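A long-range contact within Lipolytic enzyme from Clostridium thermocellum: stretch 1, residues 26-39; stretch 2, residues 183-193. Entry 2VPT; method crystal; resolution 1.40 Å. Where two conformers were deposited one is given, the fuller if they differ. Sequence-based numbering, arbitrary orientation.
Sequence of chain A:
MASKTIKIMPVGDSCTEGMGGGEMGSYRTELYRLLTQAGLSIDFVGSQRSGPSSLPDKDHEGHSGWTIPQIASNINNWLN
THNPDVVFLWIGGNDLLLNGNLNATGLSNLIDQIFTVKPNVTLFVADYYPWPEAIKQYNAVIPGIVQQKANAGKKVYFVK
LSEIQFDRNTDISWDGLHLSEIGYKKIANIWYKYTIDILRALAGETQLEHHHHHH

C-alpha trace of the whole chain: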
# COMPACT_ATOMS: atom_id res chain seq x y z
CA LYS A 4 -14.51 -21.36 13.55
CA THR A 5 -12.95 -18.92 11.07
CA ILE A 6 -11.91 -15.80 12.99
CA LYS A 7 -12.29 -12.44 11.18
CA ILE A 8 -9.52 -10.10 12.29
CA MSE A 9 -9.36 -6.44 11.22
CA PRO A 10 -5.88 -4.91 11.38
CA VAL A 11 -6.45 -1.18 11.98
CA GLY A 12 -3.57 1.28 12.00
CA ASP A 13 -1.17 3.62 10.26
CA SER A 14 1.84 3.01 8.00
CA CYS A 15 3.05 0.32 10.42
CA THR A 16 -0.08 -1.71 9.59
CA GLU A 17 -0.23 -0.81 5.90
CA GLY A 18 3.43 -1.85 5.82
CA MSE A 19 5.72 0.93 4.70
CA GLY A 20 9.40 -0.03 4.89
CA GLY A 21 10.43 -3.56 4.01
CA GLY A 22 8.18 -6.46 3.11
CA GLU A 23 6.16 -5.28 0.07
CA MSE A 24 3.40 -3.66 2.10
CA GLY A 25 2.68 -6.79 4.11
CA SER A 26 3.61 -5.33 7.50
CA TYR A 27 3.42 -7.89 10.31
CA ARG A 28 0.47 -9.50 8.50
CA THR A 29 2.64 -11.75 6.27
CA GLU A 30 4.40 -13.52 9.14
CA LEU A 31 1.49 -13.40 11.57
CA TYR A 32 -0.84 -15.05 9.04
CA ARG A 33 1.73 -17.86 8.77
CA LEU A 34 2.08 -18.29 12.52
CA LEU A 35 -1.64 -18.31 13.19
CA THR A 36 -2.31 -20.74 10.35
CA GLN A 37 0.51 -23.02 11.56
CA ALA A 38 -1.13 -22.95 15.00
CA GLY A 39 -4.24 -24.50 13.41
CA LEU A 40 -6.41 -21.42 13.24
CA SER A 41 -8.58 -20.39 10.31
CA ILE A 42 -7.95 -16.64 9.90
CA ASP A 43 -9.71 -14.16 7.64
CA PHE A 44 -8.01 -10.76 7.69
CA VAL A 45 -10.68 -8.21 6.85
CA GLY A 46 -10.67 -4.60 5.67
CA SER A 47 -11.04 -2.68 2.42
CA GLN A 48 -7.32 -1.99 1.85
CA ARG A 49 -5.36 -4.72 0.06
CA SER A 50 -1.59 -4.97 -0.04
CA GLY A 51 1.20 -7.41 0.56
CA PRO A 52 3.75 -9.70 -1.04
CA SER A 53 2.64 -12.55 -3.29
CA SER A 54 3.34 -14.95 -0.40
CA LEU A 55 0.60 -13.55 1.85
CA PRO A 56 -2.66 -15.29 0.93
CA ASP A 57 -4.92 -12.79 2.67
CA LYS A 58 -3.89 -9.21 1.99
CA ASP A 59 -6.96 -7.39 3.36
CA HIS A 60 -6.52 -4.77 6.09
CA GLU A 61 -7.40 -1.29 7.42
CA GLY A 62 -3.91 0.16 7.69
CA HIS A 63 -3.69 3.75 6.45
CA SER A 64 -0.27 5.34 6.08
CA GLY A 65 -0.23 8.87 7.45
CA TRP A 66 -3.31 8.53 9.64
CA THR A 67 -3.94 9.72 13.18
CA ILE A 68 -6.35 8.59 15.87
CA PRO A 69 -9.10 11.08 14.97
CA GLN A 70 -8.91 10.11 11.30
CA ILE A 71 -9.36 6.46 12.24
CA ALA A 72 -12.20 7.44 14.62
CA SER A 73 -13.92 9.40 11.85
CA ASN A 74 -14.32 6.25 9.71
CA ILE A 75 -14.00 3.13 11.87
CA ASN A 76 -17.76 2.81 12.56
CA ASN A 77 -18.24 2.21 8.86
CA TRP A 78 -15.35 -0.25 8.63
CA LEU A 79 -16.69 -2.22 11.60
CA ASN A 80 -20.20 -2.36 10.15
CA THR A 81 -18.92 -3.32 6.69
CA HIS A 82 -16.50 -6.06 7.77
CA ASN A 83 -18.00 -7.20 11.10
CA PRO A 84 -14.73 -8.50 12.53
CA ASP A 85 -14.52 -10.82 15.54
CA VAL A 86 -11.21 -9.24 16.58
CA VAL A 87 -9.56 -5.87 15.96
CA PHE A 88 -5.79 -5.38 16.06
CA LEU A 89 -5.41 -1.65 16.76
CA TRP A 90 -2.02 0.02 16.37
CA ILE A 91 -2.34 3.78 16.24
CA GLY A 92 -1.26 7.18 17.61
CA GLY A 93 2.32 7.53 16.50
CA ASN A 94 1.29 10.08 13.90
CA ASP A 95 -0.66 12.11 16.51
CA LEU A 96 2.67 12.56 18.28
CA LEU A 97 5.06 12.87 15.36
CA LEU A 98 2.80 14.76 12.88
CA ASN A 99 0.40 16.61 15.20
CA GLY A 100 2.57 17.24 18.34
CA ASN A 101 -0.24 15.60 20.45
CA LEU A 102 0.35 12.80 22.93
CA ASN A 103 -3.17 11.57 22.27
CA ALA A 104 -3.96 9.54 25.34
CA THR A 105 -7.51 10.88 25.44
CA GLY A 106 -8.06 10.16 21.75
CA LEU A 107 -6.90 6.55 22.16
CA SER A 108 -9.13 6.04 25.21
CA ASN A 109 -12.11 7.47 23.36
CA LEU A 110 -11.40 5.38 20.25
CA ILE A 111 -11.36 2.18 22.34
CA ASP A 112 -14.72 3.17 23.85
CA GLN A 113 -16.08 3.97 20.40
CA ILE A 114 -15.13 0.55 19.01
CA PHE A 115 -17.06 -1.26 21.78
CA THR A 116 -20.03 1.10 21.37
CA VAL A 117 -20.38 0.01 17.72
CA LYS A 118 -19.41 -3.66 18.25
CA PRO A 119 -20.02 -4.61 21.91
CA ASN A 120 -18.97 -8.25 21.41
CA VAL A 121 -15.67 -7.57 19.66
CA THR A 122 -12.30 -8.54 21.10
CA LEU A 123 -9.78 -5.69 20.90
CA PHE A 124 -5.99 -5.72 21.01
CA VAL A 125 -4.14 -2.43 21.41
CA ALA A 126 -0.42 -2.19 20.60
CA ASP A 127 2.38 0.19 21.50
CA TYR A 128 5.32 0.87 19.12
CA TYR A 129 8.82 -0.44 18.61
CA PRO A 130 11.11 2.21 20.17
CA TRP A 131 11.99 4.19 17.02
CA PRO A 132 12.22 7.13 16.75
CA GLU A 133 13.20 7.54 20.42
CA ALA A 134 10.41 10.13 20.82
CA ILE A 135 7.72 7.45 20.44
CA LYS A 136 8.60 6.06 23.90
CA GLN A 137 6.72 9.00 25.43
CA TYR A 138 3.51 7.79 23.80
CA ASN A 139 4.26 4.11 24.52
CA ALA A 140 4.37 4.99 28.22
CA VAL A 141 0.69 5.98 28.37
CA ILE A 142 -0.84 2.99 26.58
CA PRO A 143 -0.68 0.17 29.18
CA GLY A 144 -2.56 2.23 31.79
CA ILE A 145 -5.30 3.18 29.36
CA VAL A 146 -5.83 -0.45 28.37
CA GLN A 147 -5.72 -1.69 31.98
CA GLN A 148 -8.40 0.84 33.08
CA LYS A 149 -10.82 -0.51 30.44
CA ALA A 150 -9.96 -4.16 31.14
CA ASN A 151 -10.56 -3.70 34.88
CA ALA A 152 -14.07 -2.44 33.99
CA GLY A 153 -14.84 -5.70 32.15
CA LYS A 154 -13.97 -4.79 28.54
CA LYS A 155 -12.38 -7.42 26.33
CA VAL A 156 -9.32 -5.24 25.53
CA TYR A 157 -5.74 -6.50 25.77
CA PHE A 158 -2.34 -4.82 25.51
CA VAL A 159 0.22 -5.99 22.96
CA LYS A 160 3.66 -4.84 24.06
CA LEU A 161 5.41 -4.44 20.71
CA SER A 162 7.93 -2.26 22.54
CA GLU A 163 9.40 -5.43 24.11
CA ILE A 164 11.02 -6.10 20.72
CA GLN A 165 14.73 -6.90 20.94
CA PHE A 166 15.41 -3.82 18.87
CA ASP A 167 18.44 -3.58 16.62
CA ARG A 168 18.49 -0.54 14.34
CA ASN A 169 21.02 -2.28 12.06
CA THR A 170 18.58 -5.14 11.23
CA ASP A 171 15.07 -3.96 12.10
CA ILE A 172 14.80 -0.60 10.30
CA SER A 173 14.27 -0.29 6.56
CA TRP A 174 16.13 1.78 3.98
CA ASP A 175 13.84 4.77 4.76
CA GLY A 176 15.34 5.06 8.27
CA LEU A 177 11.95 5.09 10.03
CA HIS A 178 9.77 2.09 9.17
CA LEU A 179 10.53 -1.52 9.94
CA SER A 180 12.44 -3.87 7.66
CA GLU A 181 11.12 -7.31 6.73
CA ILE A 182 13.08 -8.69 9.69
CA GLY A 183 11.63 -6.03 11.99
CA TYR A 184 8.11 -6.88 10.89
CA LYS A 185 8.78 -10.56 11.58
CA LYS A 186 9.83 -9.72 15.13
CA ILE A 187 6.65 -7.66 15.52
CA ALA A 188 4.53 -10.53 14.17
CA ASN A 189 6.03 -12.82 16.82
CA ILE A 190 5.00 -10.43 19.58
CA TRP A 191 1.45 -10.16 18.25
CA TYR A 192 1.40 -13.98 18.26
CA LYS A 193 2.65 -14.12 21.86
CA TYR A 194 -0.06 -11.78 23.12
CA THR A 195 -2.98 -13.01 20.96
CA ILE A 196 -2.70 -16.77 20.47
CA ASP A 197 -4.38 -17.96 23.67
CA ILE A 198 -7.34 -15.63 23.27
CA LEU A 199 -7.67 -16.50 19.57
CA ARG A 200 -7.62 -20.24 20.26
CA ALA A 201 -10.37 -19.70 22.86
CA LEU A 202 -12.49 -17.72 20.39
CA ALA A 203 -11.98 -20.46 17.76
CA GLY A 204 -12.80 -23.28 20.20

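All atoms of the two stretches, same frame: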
# COMPACT_ATOMS: atom_id res chain seq x y z
N SER A 26 3.55 -5.62 6.09
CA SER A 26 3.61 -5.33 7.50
C SER A 26 3.88 -6.61 8.30
O SER A 26 4.63 -7.48 7.84
CB SER A 26 2.28 -4.62 7.89
OG SER A 26 2.15 -4.36 9.28
N TYR A 27 3.33 -6.69 9.50
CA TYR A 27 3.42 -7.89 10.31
C TYR A 27 2.43 -8.95 9.85
O TYR A 27 2.43 -10.06 10.38
CB TYR A 27 3.16 -7.54 11.79
CG TYR A 27 1.76 -7.06 12.10
CD1 TYR A 27 0.74 -7.95 12.38
CD2 TYR A 27 1.44 -5.69 12.09
CE1 TYR A 27 -0.54 -7.54 12.63
CE2 TYR A 27 0.14 -5.26 12.34
CZ TYR A 27 -0.85 -6.19 12.62
OH TYR A 27 -2.14 -5.82 12.89
N ARG A 28 1.55 -8.60 8.91
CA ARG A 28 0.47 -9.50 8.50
C ARG A 28 1.00 -10.74 7.79
O ARG A 28 0.47 -11.84 7.98
CB ARG A 28 -0.55 -8.74 7.63
CG ARG A 28 -1.31 -7.68 8.45
CD ARG A 28 -2.12 -6.73 7.60
NE ARG A 28 -1.31 -5.76 6.88
CZ ARG A 28 -1.04 -5.77 5.57
NH1 ARG A 28 -1.44 -6.75 4.76
NH2 ARG A 28 -0.31 -4.80 5.07
N THR A 29 2.07 -10.60 7.02
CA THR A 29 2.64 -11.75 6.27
C THR A 29 3.05 -12.85 7.24
O THR A 29 2.60 -14.00 7.15
CB THR A 29 3.84 -11.30 5.45
OG1 THR A 29 3.44 -10.20 4.63
CG2 THR A 29 4.37 -12.43 4.58
N GLU A 30 3.90 -12.51 8.20
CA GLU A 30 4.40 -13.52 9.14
C GLU A 30 3.32 -13.95 10.13
O GLU A 30 3.23 -15.12 10.50
CB GLU A 30 5.65 -13.02 9.83
CG GLU A 30 6.29 -13.96 10.85
CD GLU A 30 6.84 -15.23 10.23
OE1 GLU A 30 7.13 -15.25 9.01
OE2 GLU A 30 7.01 -16.21 10.98
N LEU A 31 2.49 -13.02 10.59
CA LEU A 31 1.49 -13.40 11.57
C LEU A 31 0.47 -14.35 10.97
O LEU A 31 0.03 -15.29 11.63
CB LEU A 31 0.80 -12.18 12.18
CG LEU A 31 -0.19 -12.47 13.31
CD1 LEU A 31 0.49 -13.20 14.47
CD2 LEU A 31 -0.80 -11.17 13.80
N TYR A 32 0.09 -14.14 9.70
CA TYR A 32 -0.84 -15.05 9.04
C TYR A 32 -0.26 -16.46 9.01
O TYR A 32 -0.99 -17.43 9.25
CB TYR A 32 -1.16 -14.57 7.62
CG TYR A 32 -2.30 -15.32 6.98
CD1 TYR A 32 -3.61 -15.00 7.27
CD2 TYR A 32 -2.06 -16.39 6.13
CE1 TYR A 32 -4.66 -15.70 6.72
CE2 TYR A 32 -3.10 -17.09 5.57
CZ TYR A 32 -4.40 -16.75 5.86
OH TYR A 32 -5.46 -17.43 5.32
N ARG A 33 1.03 -16.56 8.74
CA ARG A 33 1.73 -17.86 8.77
C ARG A 33 1.65 -18.49 10.14
O ARG A 33 1.28 -19.65 10.28
CB ARG A 33 3.21 -17.71 8.40
CG ARG A 33 3.46 -17.36 6.95
CD ARG A 33 4.91 -17.49 6.57
NE ARG A 33 5.34 -18.89 6.54
CZ ARG A 33 6.51 -19.33 6.09
NH1 ARG A 33 7.42 -18.49 5.61
NH2 ARG A 33 6.78 -20.63 6.13
N LEU A 34 2.01 -17.72 11.17
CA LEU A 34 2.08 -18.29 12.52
C LEU A 34 0.73 -18.76 13.00
O LEU A 34 0.62 -19.82 13.60
CB LEU A 34 2.66 -17.27 13.51
CG LEU A 34 4.10 -16.82 13.31
CD1 LEU A 34 4.46 -15.60 14.18
CD2 LEU A 34 5.08 -17.98 13.56
N LEU A 35 -0.31 -17.97 12.75
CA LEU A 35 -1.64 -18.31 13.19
C LEU A 35 -2.19 -19.52 12.45
O LEU A 35 -2.84 -20.38 13.05
CB LEU A 35 -2.60 -17.13 13.06
CG LEU A 35 -2.31 -15.93 13.97
CD1 LEU A 35 -3.27 -14.80 13.61
CD2 LEU A 35 -2.40 -16.30 15.44
N THR A 36 -1.92 -19.59 11.15
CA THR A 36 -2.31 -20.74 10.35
C THR A 36 -1.57 -22.00 10.81
O THR A 36 -2.19 -23.04 11.00
CB THR A 36 -2.10 -20.48 8.86
OG1 THR A 36 -2.87 -19.35 8.46
CG2 THR A 36 -2.57 -21.67 8.01
N GLN A 37 -0.27 -21.89 11.03
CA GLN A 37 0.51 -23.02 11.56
C GLN A 37 -0.01 -23.52 12.91
O GLN A 37 0.08 -24.72 13.22
CB GLN A 37 1.99 -22.66 11.67
CG GLN A 37 2.67 -22.52 10.34
CD GLN A 37 4.13 -22.16 10.47
OE1 GLN A 37 4.99 -22.72 9.78
NE2 GLN A 37 4.44 -21.24 11.37
N ALA A 38 -0.55 -22.60 13.71
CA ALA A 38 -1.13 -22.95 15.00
C ALA A 38 -2.47 -23.67 14.88
O ALA A 38 -3.04 -24.07 15.89
CB ALA A 38 -1.27 -21.68 15.86
N GLY A 39 -2.99 -23.81 13.66
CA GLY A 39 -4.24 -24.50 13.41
C GLY A 39 -5.49 -23.65 13.37
O GLY A 39 -6.61 -24.15 13.37
N GLY A 183 12.31 -6.72 10.92
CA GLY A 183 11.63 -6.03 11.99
C GLY A 183 10.16 -6.40 12.06
O GLY A 183 9.63 -6.64 13.13
N TYR A 184 9.50 -6.47 10.90
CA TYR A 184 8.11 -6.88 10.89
C TYR A 184 7.90 -8.31 11.37
O TYR A 184 6.88 -8.62 11.98
CB TYR A 184 7.47 -6.67 9.51
CG TYR A 184 7.05 -5.25 9.21
CD1 TYR A 184 6.12 -4.61 10.01
CD2 TYR A 184 7.51 -4.58 8.09
CE1 TYR A 184 5.68 -3.32 9.72
CE2 TYR A 184 7.10 -3.29 7.80
CZ TYR A 184 6.19 -2.66 8.63
OH TYR A 184 5.74 -1.36 8.35
N LYS A 185 8.85 -9.19 11.08
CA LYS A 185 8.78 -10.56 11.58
C LYS A 185 8.86 -10.60 13.09
O LYS A 185 8.10 -11.31 13.73
CB LYS A 185 9.88 -11.43 10.97
CG LYS A 185 9.57 -11.96 9.60
CD LYS A 185 10.67 -12.89 9.13
CE LYS A 185 10.89 -14.08 10.03
NZ LYS A 185 11.84 -15.04 9.37
N LYS A 186 9.77 -9.83 13.67
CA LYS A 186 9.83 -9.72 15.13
C LYS A 186 8.51 -9.21 15.72
O LYS A 186 8.02 -9.71 16.73
CB LYS A 186 10.97 -8.79 15.57
CG LYS A 186 12.38 -9.33 15.31
CD LYS A 186 13.42 -8.34 15.86
CE LYS A 186 14.86 -8.74 15.60
NZ LYS A 186 15.80 -7.80 16.27
N ILE A 187 7.92 -8.21 15.07
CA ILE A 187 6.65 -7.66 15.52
C ILE A 187 5.53 -8.71 15.43
O ILE A 187 4.75 -8.88 16.36
CB ILE A 187 6.30 -6.39 14.71
CG1 ILE A 187 7.26 -5.24 15.06
CG2 ILE A 187 4.83 -5.99 14.88
CD1 ILE A 187 7.10 -4.68 16.45
N ALA A 188 5.49 -9.45 14.32
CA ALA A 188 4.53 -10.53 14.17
C ALA A 188 4.62 -11.55 15.32
O ALA A 188 3.61 -12.03 15.81
CB ALA A 188 4.74 -11.24 12.85
N ASN A 189 5.85 -11.87 15.71
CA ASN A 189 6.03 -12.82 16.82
C ASN A 189 5.49 -12.32 18.14
O ASN A 189 4.98 -13.11 18.93
CB ASN A 189 7.48 -13.30 16.87
CG ASN A 189 7.72 -14.43 15.86
OD1 ASN A 189 8.06 -14.19 14.72
ND2 ASN A 189 7.44 -15.66 16.27
N ILE A 190 5.55 -11.01 18.36
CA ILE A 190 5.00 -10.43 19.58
C ILE A 190 3.47 -10.39 19.52
O ILE A 190 2.80 -10.74 20.49
CB ILE A 190 5.60 -9.04 19.87
CG1 ILE A 190 7.13 -9.13 20.02
CG2 ILE A 190 4.97 -8.43 21.13
CD1 ILE A 190 7.84 -7.80 19.96
N TRP A 191 2.88 -10.01 18.38
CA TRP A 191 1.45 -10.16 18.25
C TRP A 191 1.02 -11.60 18.57
O TRP A 191 0.03 -11.81 19.26
CB TRP A 191 0.96 -9.85 16.82
CG TRP A 191 0.88 -8.37 16.46
CD1 TRP A 191 1.77 -7.68 15.72
CD2 TRP A 191 -0.17 -7.44 16.81
NE1 TRP A 191 1.36 -6.37 15.57
CE2 TRP A 191 0.17 -6.21 16.23
CE3 TRP A 191 -1.35 -7.53 17.55
CZ2 TRP A 191 -0.63 -5.06 16.38
CZ3 TRP A 191 -2.14 -6.40 17.70
CH2 TRP A 191 -1.78 -5.19 17.11
N TYR A 192 1.73 -12.58 18.01
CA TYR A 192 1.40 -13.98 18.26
C TYR A 192 1.41 -14.27 19.76
O TYR A 192 0.46 -14.80 20.30
CB TYR A 192 2.34 -14.90 17.49
CG TYR A 192 2.04 -16.37 17.68
CD1 TYR A 192 1.20 -17.05 16.81
CD2 TYR A 192 2.58 -17.08 18.75
CE1 TYR A 192 0.92 -18.39 16.97
CE2 TYR A 192 2.32 -18.42 18.92
CZ TYR A 192 1.47 -19.06 18.04
OH TYR A 192 1.21 -20.41 18.22
N LYS A 193 2.51 -13.91 20.41
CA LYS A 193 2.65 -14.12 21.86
C LYS A 193 1.44 -13.63 22.65
O LYS A 193 0.92 -14.33 23.52
CB LYS A 193 3.93 -13.44 22.34
CG LYS A 193 4.12 -13.41 23.86
CD LYS A 193 5.42 -12.74 24.23
CE LYS A 193 5.51 -12.54 25.74
NZ LYS A 193 6.76 -11.88 26.13

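Two helices can be held together across 154 or more residues of sequence without a single hydrogen bond between them, and the contact between residues 26-39 and 183-193 of this lipolytic enzyme does so with an aromatic stack. The ring of Tyr-27 lies face to face on the five-membered ring of Trp-191, with centroids 3.9 Å apart and planes inclined by 22°. The nearest atoms of the pair, Tyr-27 CD1 and Trp-191 CD1, are 3.5 Å apart, which is van der Waals contact over a broad, flat area. Tyr-27 reaches this position with chi1 in the p well, at 66°, and its CA-to-CB bond runs sideways to the partner helix.

A second aromatic ring receives the backbone of Ser-26. Ser-26 CA sits 3.6 Å from the centroid of the Tyr-184 ring, 11° off the ring normal, a CH-pi contact made over the face. The carbon is flanked by peptide groups, which makes its hydrogen slightly polarized and well suited to an aromatic face. Ser-26 OG and Tyr-184 OH both find hydrogen bonds elsewhere in the structure.

The general principle is that close packing of helices calls for a small residue where the backbones come nearest. The axes here approach to 8.0 Å and their N-to-C directions differ by 41°. At Ala-188 the side chain is a lone methyl directed toward the first stretch, and its CA lies 4.8 Å from Tyr-27 CA. Around that methyl gather Tyr-27 O at 3.6 Å from Ala-188 CB, Glu-30 CB at 3.6 Å from the same CB, and Leu-31 CB at 4.1 Å from it. Tyr-27 O also accepts the backbone hydrogen bond from Leu-31 N, at 3.0 Å, so the alanine packs against a carbonyl that already accepts a bond from its own stretch.

One turn farther along, larger side chains fill the space. Leu-31 begins sideways, but its end comes nearer: CD2 lies 3.7 Å from Trp-191 CB, while CD1 lies 3.9 Å from Tyr-192 CB. The leucine thus spans two consecutive residues of the partner helix. Tyr-192, with chi1 at -179°, extends its ring along the first helix and meets residues on successive turns. Leu-34 CB is 3.6 Å from Tyr-192 CD1, Leu-35 CD2 is 3.9 Å from that same ring atom, and Ala-38 CB approaches the ring edge, 3.7 Å from Tyr-192 OH.

Nearer the solvent, Glu-30 and Lys-185 meet through their aliphatic parts. They carry opposite charges, yet their closest approach is between aliphatic carbons, Glu-30 CG to Lys-185 CG at 4.0 Å. Beyond Ala-38 the first helix closes in a Schellman motif: Gly-39, at phi 93°, donates from its N to Thr-36 O at 2.9 Å and takes no part in the contact. Altogether 690 Å² is buried, both sides summed, mostly in apolar and aromatic contacts.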